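Local coordinates for Myo-inositol-1-phosphate synthase-related protein (Thermotoga maritima MSB8, PDB 3CIN) that is related by family to myo-inositol-1-phosphate synthases and binds nicotinamide-adenine-dinucleotide in a Rossmann-type domain, with a magnesium ion also bound, at residues D135-I139 and A179-A183; D338-L342 and V358-M363; I345-E351 and I385-L389. All coordinates share one frame; numbering follows the deposited sequence.

Interaction 1. Residues D135-I139 and A179-A183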
# COMPACT_ATOMS: atom_id res chain seq x y z
N ASP A 135 -24.89 -41.97 -0.97
CA ASP A 135 -23.75 -42.61 -1.63
C ASP A 135 -22.62 -41.70 -2.12
O ASP A 135 -22.07 -41.91 -3.21
CB ASP A 135 -24.23 -43.45 -2.80
CG ASP A 135 -23.17 -44.36 -3.31
OD1 ASP A 135 -22.45 -44.91 -2.46
OD2 ASP A 135 -23.03 -44.53 -4.55
N PRO A 136 -22.21 -40.70 -1.30
CA PRO A 136 -21.11 -39.87 -1.79
C PRO A 136 -19.79 -40.58 -1.88
O PRO A 136 -19.49 -41.46 -1.06
CB PRO A 136 -20.97 -38.79 -0.70
CG PRO A 136 -21.48 -39.48 0.56
CD PRO A 136 -22.65 -40.29 0.04
N ASP A 137 -18.98 -40.16 -2.86
CA ASP A 137 -17.55 -40.52 -2.92
C ASP A 137 -16.75 -39.60 -1.99
O ASP A 137 -15.74 -40.04 -1.39
CB ASP A 137 -17.03 -40.32 -4.36
CG ASP A 137 -17.68 -41.25 -5.35
OD1 ASP A 137 -17.43 -42.45 -5.20
OD2 ASP A 137 -18.39 -40.82 -6.29
N VAL A 138 -17.14 -38.32 -1.96
CA VAL A 138 -16.36 -37.28 -1.28
C VAL A 138 -17.25 -36.48 -0.36
O VAL A 138 -18.32 -35.99 -0.78
CB VAL A 138 -15.61 -36.37 -2.26
CG1 VAL A 138 -14.76 -35.33 -1.50
CG2 VAL A 138 -14.74 -37.20 -3.23
N ILE A 139 -16.83 -36.33 0.89
CA ILE A 139 -17.54 -35.50 1.87
C ILE A 139 -16.69 -34.27 2.10
O ILE A 139 -15.52 -34.42 2.43
CB ILE A 139 -17.77 -36.28 3.20
CG1 ILE A 139 -18.68 -37.47 2.96
CG2 ILE A 139 -18.40 -35.37 4.32
CD1 ILE A 139 -18.64 -38.46 4.08
N ALA A 179 -17.42 -40.29 8.89
CA ALA A 179 -16.92 -40.51 7.54
C ALA A 179 -16.12 -41.81 7.47
O ALA A 179 -16.21 -42.52 6.46
CB ALA A 179 -16.14 -39.29 6.99
N ALA A 180 -15.33 -42.12 8.51
CA ALA A 180 -14.55 -43.36 8.52
C ALA A 180 -15.50 -44.54 8.61
O ALA A 180 -15.31 -45.55 7.93
CB ALA A 180 -13.57 -43.42 9.69
N LEU A 181 -16.52 -44.43 9.47
CA LEU A 181 -17.46 -45.56 9.62
C LEU A 181 -18.22 -45.77 8.31
O LEU A 181 -18.40 -46.92 7.86
CB LEU A 181 -18.43 -45.35 10.80
CG LEU A 181 -17.86 -45.73 12.17
CD1 LEU A 181 -16.59 -45.10 12.53
CD2 LEU A 181 -18.87 -45.44 13.27
N TYR A 182 -18.61 -44.66 7.70
CA TYR A 182 -19.28 -44.69 6.39
C TYR A 182 -18.38 -45.31 5.33
O TYR A 182 -18.80 -46.20 4.56
CB TYR A 182 -19.72 -43.29 6.02
CG TYR A 182 -20.09 -43.18 4.54
CD1 TYR A 182 -21.25 -43.77 4.02
CD2 TYR A 182 -19.26 -42.50 3.64
CE1 TYR A 182 -21.56 -43.68 2.71
CE2 TYR A 182 -19.60 -42.39 2.30
CZ TYR A 182 -20.74 -42.99 1.83
OH TYR A 182 -21.07 -42.90 0.47
N ALA A 183 -17.13 -44.87 5.28
CA ALA A 183 -16.14 -45.39 4.32
C ALA A 183 -15.97 -46.87 4.44
O ALA A 183 -15.89 -47.60 3.42
CB ALA A 183 -14.77 -44.68 4.49

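Interaction 2. Residues D338-L342 and V358-M363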
# COMPACT_ATOMS: atom_id res chain seq x y z
N ASP A 338 -11.28 -28.70 -7.69
CA ASP A 338 -10.16 -29.66 -7.88
C ASP A 338 -10.16 -30.77 -6.80
O ASP A 338 -9.98 -31.95 -7.12
CB ASP A 338 -8.80 -28.97 -7.81
CG ASP A 338 -8.36 -28.33 -9.10
OD1 ASP A 338 -9.03 -28.45 -10.17
OD2 ASP A 338 -7.26 -27.71 -9.09
N LEU A 339 -10.30 -30.36 -5.54
CA LEU A 339 -10.15 -31.27 -4.39
C LEU A 339 -11.15 -32.42 -4.43
O LEU A 339 -10.79 -33.55 -4.12
CB LEU A 339 -10.28 -30.54 -3.08
CG LEU A 339 -9.08 -29.70 -2.73
CD1 LEU A 339 -9.44 -28.64 -1.66
CD2 LEU A 339 -7.90 -30.56 -2.28
N VAL A 340 -12.39 -32.17 -4.83
CA VAL A 340 -13.31 -33.27 -4.97
C VAL A 340 -12.91 -34.27 -6.06
O VAL A 340 -13.11 -35.47 -5.91
CB VAL A 340 -14.79 -32.81 -5.18
CG1 VAL A 340 -15.29 -31.97 -3.99
CG2 VAL A 340 -15.01 -32.13 -6.54
N ARG A 341 -12.35 -33.78 -7.17
CA ARG A 341 -11.92 -34.68 -8.27
C ARG A 341 -10.64 -35.41 -7.87
O ARG A 341 -10.48 -36.59 -8.12
CB ARG A 341 -11.68 -33.86 -9.53
CG ARG A 341 -12.98 -33.19 -10.07
CD ARG A 341 -12.79 -32.49 -11.33
NE ARG A 341 -12.01 -31.27 -11.21
CZ ARG A 341 -11.54 -30.57 -12.26
NH1 ARG A 341 -11.76 -30.96 -13.54
NH2 ARG A 341 -10.84 -29.48 -12.03
N LEU A 342 -9.72 -34.71 -7.24
CA LEU A 342 -8.53 -35.37 -6.71
C LEU A 342 -8.88 -36.39 -5.62
O LEU A 342 -8.17 -37.40 -5.45
CB LEU A 342 -7.57 -34.34 -6.14
CG LEU A 342 -6.92 -33.35 -7.11
CD1 LEU A 342 -6.19 -32.23 -6.33
CD2 LEU A 342 -5.98 -34.06 -8.10
N VAL A 358 -1.18 -33.69 -2.28
CA VAL A 358 -2.37 -32.83 -2.43
C VAL A 358 -2.43 -31.72 -1.37
O VAL A 358 -2.59 -30.54 -1.67
CB VAL A 358 -3.64 -33.67 -2.43
CG1 VAL A 358 -4.92 -32.83 -2.43
CG2 VAL A 358 -3.67 -34.60 -3.68
N ASN A 359 -2.31 -32.10 -0.10
CA ASN A 359 -2.41 -31.16 1.00
C ASN A 359 -1.41 -30.03 0.84
O ASN A 359 -1.74 -28.89 1.13
CB ASN A 359 -2.14 -31.84 2.35
CG ASN A 359 -3.12 -32.95 2.64
OD1 ASN A 359 -4.30 -32.89 2.22
ND2 ASN A 359 -2.69 -33.86 3.53
N ALA A 360 -0.19 -30.36 0.46
CA ALA A 360 0.86 -29.32 0.41
C ALA A 360 0.53 -28.12 -0.48
O ALA A 360 1.02 -27.00 -0.24
CB ALA A 360 2.16 -29.94 -0.00
N PHE A 361 -0.23 -28.35 -1.55
CA PHE A 361 -0.60 -27.30 -2.43
C PHE A 361 -1.89 -26.62 -1.98
O PHE A 361 -2.01 -25.42 -1.99
CB PHE A 361 -0.81 -27.76 -3.88
CG PHE A 361 -1.18 -26.61 -4.81
CD1 PHE A 361 -0.24 -25.61 -5.10
CD2 PHE A 361 -2.46 -26.45 -5.29
CE1 PHE A 361 -0.62 -24.49 -5.87
CE2 PHE A 361 -2.81 -25.32 -6.10
CZ PHE A 361 -1.88 -24.37 -6.38
N TYR A 362 -2.90 -27.41 -1.62
CA TYR A 362 -4.22 -26.87 -1.38
C TYR A 362 -4.56 -26.35 0.03
O TYR A 362 -5.59 -25.68 0.24
CB TYR A 362 -5.28 -27.91 -1.82
CG TYR A 362 -5.34 -28.12 -3.30
CD1 TYR A 362 -6.10 -27.28 -4.12
CD2 TYR A 362 -4.67 -29.11 -3.90
CE1 TYR A 362 -6.18 -27.49 -5.48
CE2 TYR A 362 -4.73 -29.32 -5.27
CZ TYR A 362 -5.46 -28.50 -6.07
OH TYR A 362 -5.47 -28.75 -7.43
N MET A 363 -3.70 -26.67 0.99
CA MET A 363 -4.01 -26.47 2.40
C MET A 363 -2.94 -25.65 3.02
O MET A 363 -1.75 -25.82 2.71
CB MET A 363 -4.07 -27.81 3.12
CG MET A 363 -5.09 -28.78 2.62
SD MET A 363 -6.75 -28.26 3.01
CE MET A 363 -7.81 -29.40 2.10

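Interaction 3. Residues I345-E351 and I385-L389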
# COMPACT_ATOMS: atom_id res chain seq x y z
N ILE A 345 -9.79 -39.58 -7.44
CA ILE A 345 -8.57 -40.24 -7.88
C ILE A 345 -7.85 -40.97 -6.73
O ILE A 345 -7.44 -42.13 -6.87
CB ILE A 345 -7.58 -39.24 -8.57
CG1 ILE A 345 -8.17 -38.75 -9.91
CG2 ILE A 345 -6.24 -39.87 -8.81
CD1 ILE A 345 -7.51 -37.46 -10.47
N ALA A 346 -7.70 -40.31 -5.59
CA ALA A 346 -7.05 -40.94 -4.45
C ALA A 346 -7.81 -42.15 -3.96
O ALA A 346 -7.23 -43.19 -3.62
CB ALA A 346 -6.82 -39.96 -3.32
N LEU A 347 -9.12 -42.03 -3.96
CA LEU A 347 -10.00 -43.17 -3.62
C LEU A 347 -9.85 -44.31 -4.60
O LEU A 347 -9.69 -45.48 -4.19
CB LEU A 347 -11.45 -42.68 -3.52
CG LEU A 347 -12.52 -43.75 -3.44
CD1 LEU A 347 -12.31 -44.56 -2.17
CD2 LEU A 347 -13.87 -43.04 -3.42
N ASP A 348 -9.92 -44.00 -5.90
CA ASP A 348 -9.70 -45.00 -6.96
C ASP A 348 -8.36 -45.73 -6.80
O ASP A 348 -8.25 -46.93 -7.01
CB ASP A 348 -9.76 -44.37 -8.36
CG ASP A 348 -11.13 -43.83 -8.73
OD1 ASP A 348 -12.15 -44.17 -8.08
OD2 ASP A 348 -11.15 -43.04 -9.70
N ARG A 349 -7.35 -45.00 -6.40
CA ARG A 349 -6.03 -45.58 -6.12
C ARG A 349 -5.88 -46.25 -4.74
O ARG A 349 -4.80 -46.74 -4.41
CB ARG A 349 -5.00 -44.47 -6.18
CG ARG A 349 -4.79 -43.90 -7.55
CD ARG A 349 -3.76 -42.83 -7.43
NE ARG A 349 -3.61 -42.06 -8.64
CZ ARG A 349 -2.83 -40.98 -8.71
NH1 ARG A 349 -2.17 -40.57 -7.65
NH2 ARG A 349 -2.75 -40.31 -9.84
N LYS A 350 -6.92 -46.22 -3.92
CA LYS A 350 -6.87 -46.74 -2.54
C LYS A 350 -5.78 -46.10 -1.67
O LYS A 350 -5.16 -46.76 -0.87
CB LYS A 350 -6.80 -48.28 -2.53
CG LYS A 350 -7.87 -48.90 -3.39
CD LYS A 350 -8.09 -50.35 -3.09
CE LYS A 350 -8.76 -51.06 -4.25
NZ LYS A 350 -9.88 -50.27 -4.81
N GLU A 351 -5.58 -44.80 -1.81
CA GLU A 351 -4.52 -44.13 -1.04
C GLU A 351 -5.14 -43.61 0.28
O GLU A 351 -5.28 -42.39 0.48
CB GLU A 351 -3.91 -42.95 -1.82
CG GLU A 351 -3.18 -43.35 -3.10
CD GLU A 351 -2.23 -42.25 -3.60
OE1 GLU A 351 -2.08 -41.22 -2.89
OE2 GLU A 351 -1.62 -42.43 -4.69
N ILE A 385 2.43 -33.92 -10.58
CA ILE A 385 3.01 -35.23 -10.82
C ILE A 385 2.15 -36.30 -10.15
O ILE A 385 1.91 -37.32 -10.75
CB ILE A 385 4.45 -35.33 -10.32
CG1 ILE A 385 5.36 -34.46 -11.19
CG2 ILE A 385 4.97 -36.80 -10.38
CD1 ILE A 385 6.69 -34.03 -10.50
N TRP A 386 1.70 -36.05 -8.93
CA TRP A 386 0.81 -37.00 -8.21
C TRP A 386 -0.46 -37.28 -9.01
O TRP A 386 -0.96 -38.43 -9.07
CB TRP A 386 0.44 -36.44 -6.83
CG TRP A 386 -0.46 -37.38 -6.03
CD1 TRP A 386 -0.07 -38.37 -5.17
CD2 TRP A 386 -1.89 -37.41 -6.08
NE1 TRP A 386 -1.17 -39.00 -4.67
CE2 TRP A 386 -2.30 -38.41 -5.19
CE3 TRP A 386 -2.86 -36.66 -6.76
CZ2 TRP A 386 -3.66 -38.73 -5.00
CZ3 TRP A 386 -4.18 -36.98 -6.57
CH2 TRP A 386 -4.57 -38.00 -5.72
N ALA A 387 -0.99 -36.23 -9.65
CA ALA A 387 -2.26 -36.29 -10.37
C ALA A 387 -2.13 -36.94 -11.71
O ALA A 387 -3.12 -37.07 -12.41
CB ALA A 387 -2.85 -34.88 -10.56
N GLY A 388 -0.91 -37.29 -12.12
CA GLY A 388 -0.66 -37.87 -13.46
C GLY A 388 -0.52 -36.86 -14.58
O GLY A 388 -0.72 -37.18 -15.75
N LEU A 389 -0.16 -35.63 -14.27
CA LEU A 389 0.02 -34.60 -15.27
C LEU A 389 1.48 -34.30 -15.45
O LEU A 389 2.29 -34.69 -14.62
CB LEU A 389 -0.72 -33.33 -14.85
CG LEU A 389 -2.20 -33.50 -14.54
CD1 LEU A 389 -2.75 -32.23 -13.91
CD2 LEU A 389 -3.02 -33.88 -15.77

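Interaction 1. Residues D135-I139 and A179-A183
Helix 171-186 packs against the Rossmann-type parallel sheet, over strand 138-141 and the turn leading into it, and Tyr182 reaches from that helix to the carbonyl of Pro136. Tyr182 OH donates to Pro136 O at 2.6 Å, a short bond. The acceptor sits at the edge of the ring, in its plane, and the hydroxyl approaches 16° out of the carbonyl plane with a C=O...donor angle of 129°. With CG anti to the backbone N (chi1 165°), the Tyr182 ring extends away from its helix and sets the hydroxyl against the turn. The proline ring meets the same end of the phenol: Pro136 CD lies 3.1 Å from Tyr182 OH and 3.8 Å from Tyr182 CZ. Pro136 N, 3.0 Å from Tyr182 OH, carries no hydrogen and makes no bond to it.

Further along, Ile139 supplies the apolar half. Its CD1 touches Ala179 CB at 3.9 Å and Tyr182 CD2 at 4.1 Å, so one methyl bridges two residues a helical turn apart. Trp131 of helix 120-134 also packs on both Ile139 and Tyr182. Asp135, which has positive phi just after that helix, directs its carboxylate to Arg186, a salt bridge at OD1, and Asp137 binds the same arginine.

Four of the five touching residues are buried. In this largely apolar contact the bond from Tyr182 OH to Pro136 O gives the hydroxyl a main-chain acceptor and links the helix to the turn before the strand.

Interaction 2. Residues D338-L342 and V358-M363
Leu339 lies over one face of the Tyr362 ring, its CD2 4.1 Å from the ring centroid and 29° off the normal, a CH-pi contact. On the opposite face Phe361 CD2 sits 3.5 Å above the plane, over the ring centre. Tyr362 CG, anti to the carbonyl carbon (chi1 -69°), directs the ring toward helix 328-348. Leu339 CD2 also reaches Val358 CG1 at 3.7 Å, and Leu342 CD1 comes 3.4 Å from Tyr362 CE2, completing the tight part. At the polar end, Tyr362 OH donates to Asp338 OD2 at 2.7 Å, on the anti side and out of the carboxylate plane. The Asp338 carboxylate has three partners: OD2 also accepts from Leu47 N, while Arg341 NH2 forms a salt bridge to OD1 at 2.8 Å, which would probably keep it charged.

The looser side is at Met363, whose CE approaches Leu339 CD1 only to 4.2 Å. It is not open to solvent, since all six touching residues are buried. The segment axes run antiparallel at 177°, 11.9 Å apart. Helices 328-348 and 356-362 flank strand 353-354 in sequence, and Phe217 of strand 214-217, packing on Leu339, Leu342 and Val358, places the pair on the Rossmann-type parallel sheet.

Interaction 3. Residues I345-E351 and I385-L389
Trp386 O is gripped by both terminal nitrogens of Arg349, with NH2 at 2.7 Å and NH1 at 2.8 Å from the oxygen. The guanidinium meets it end-on and the oxygen lies in the guanidinium plane, yet the two N-H...O angles are bent to 147° and 139°, as expected when two donors share one acceptor. From CG to NE the arginine chain is extended, which carries the group over the indole. There Arg349 NH1 lies over the ring face, 3.3 Å from Trp386 CE2; Arg349 CZ, 4.3 Å from the centroid of the six-membered ring and 8° off its normal, supports the cation-pi assignment.

At the indole edge, Trp386 NE1 donates to Glu351 OE1 at 3.0 Å. The oxygen lies in the indole plane, and NE1 meets it on the syn side but out of the carboxylate plane. Glu351 OE2 makes a long salt bridge, 3.5 Å, to Arg349 NH1. Ala346 CB meets the edge 3.8 Å from Trp386 CZ2.

Both segments leave their helices through Schellman motifs, at Lys350 and Gly388. The contact thus joins the C-terminal ends of helices 328-348 and 376-386 near the surface, while Trp386 also packs on Pro357 of helix 356-362, just after strand 353-354.

In the fold
Interaction 1 comes first along the chain and is complete before the other two begin; interactions 2 and 3 alternate their segments and share helix 328-348. Their centres lie about 11 Å apart, and each is about 17 Å from that of interaction 1. Trp386 and Ala387 of interaction 3 pack on Leu342 of interaction 2, so the two are continuous, with Trp386 also against Val358. Val340 touches Val138 and Leu347 touches Asp137 of interaction 1, so that one helix, 328-348, borders all three contacts. In this chain, which binds nicotinamide-adenine-dinucleotide, the Met363 side chain of interaction 2 lies about 8 Å from the dinucleotide, too far to touch it.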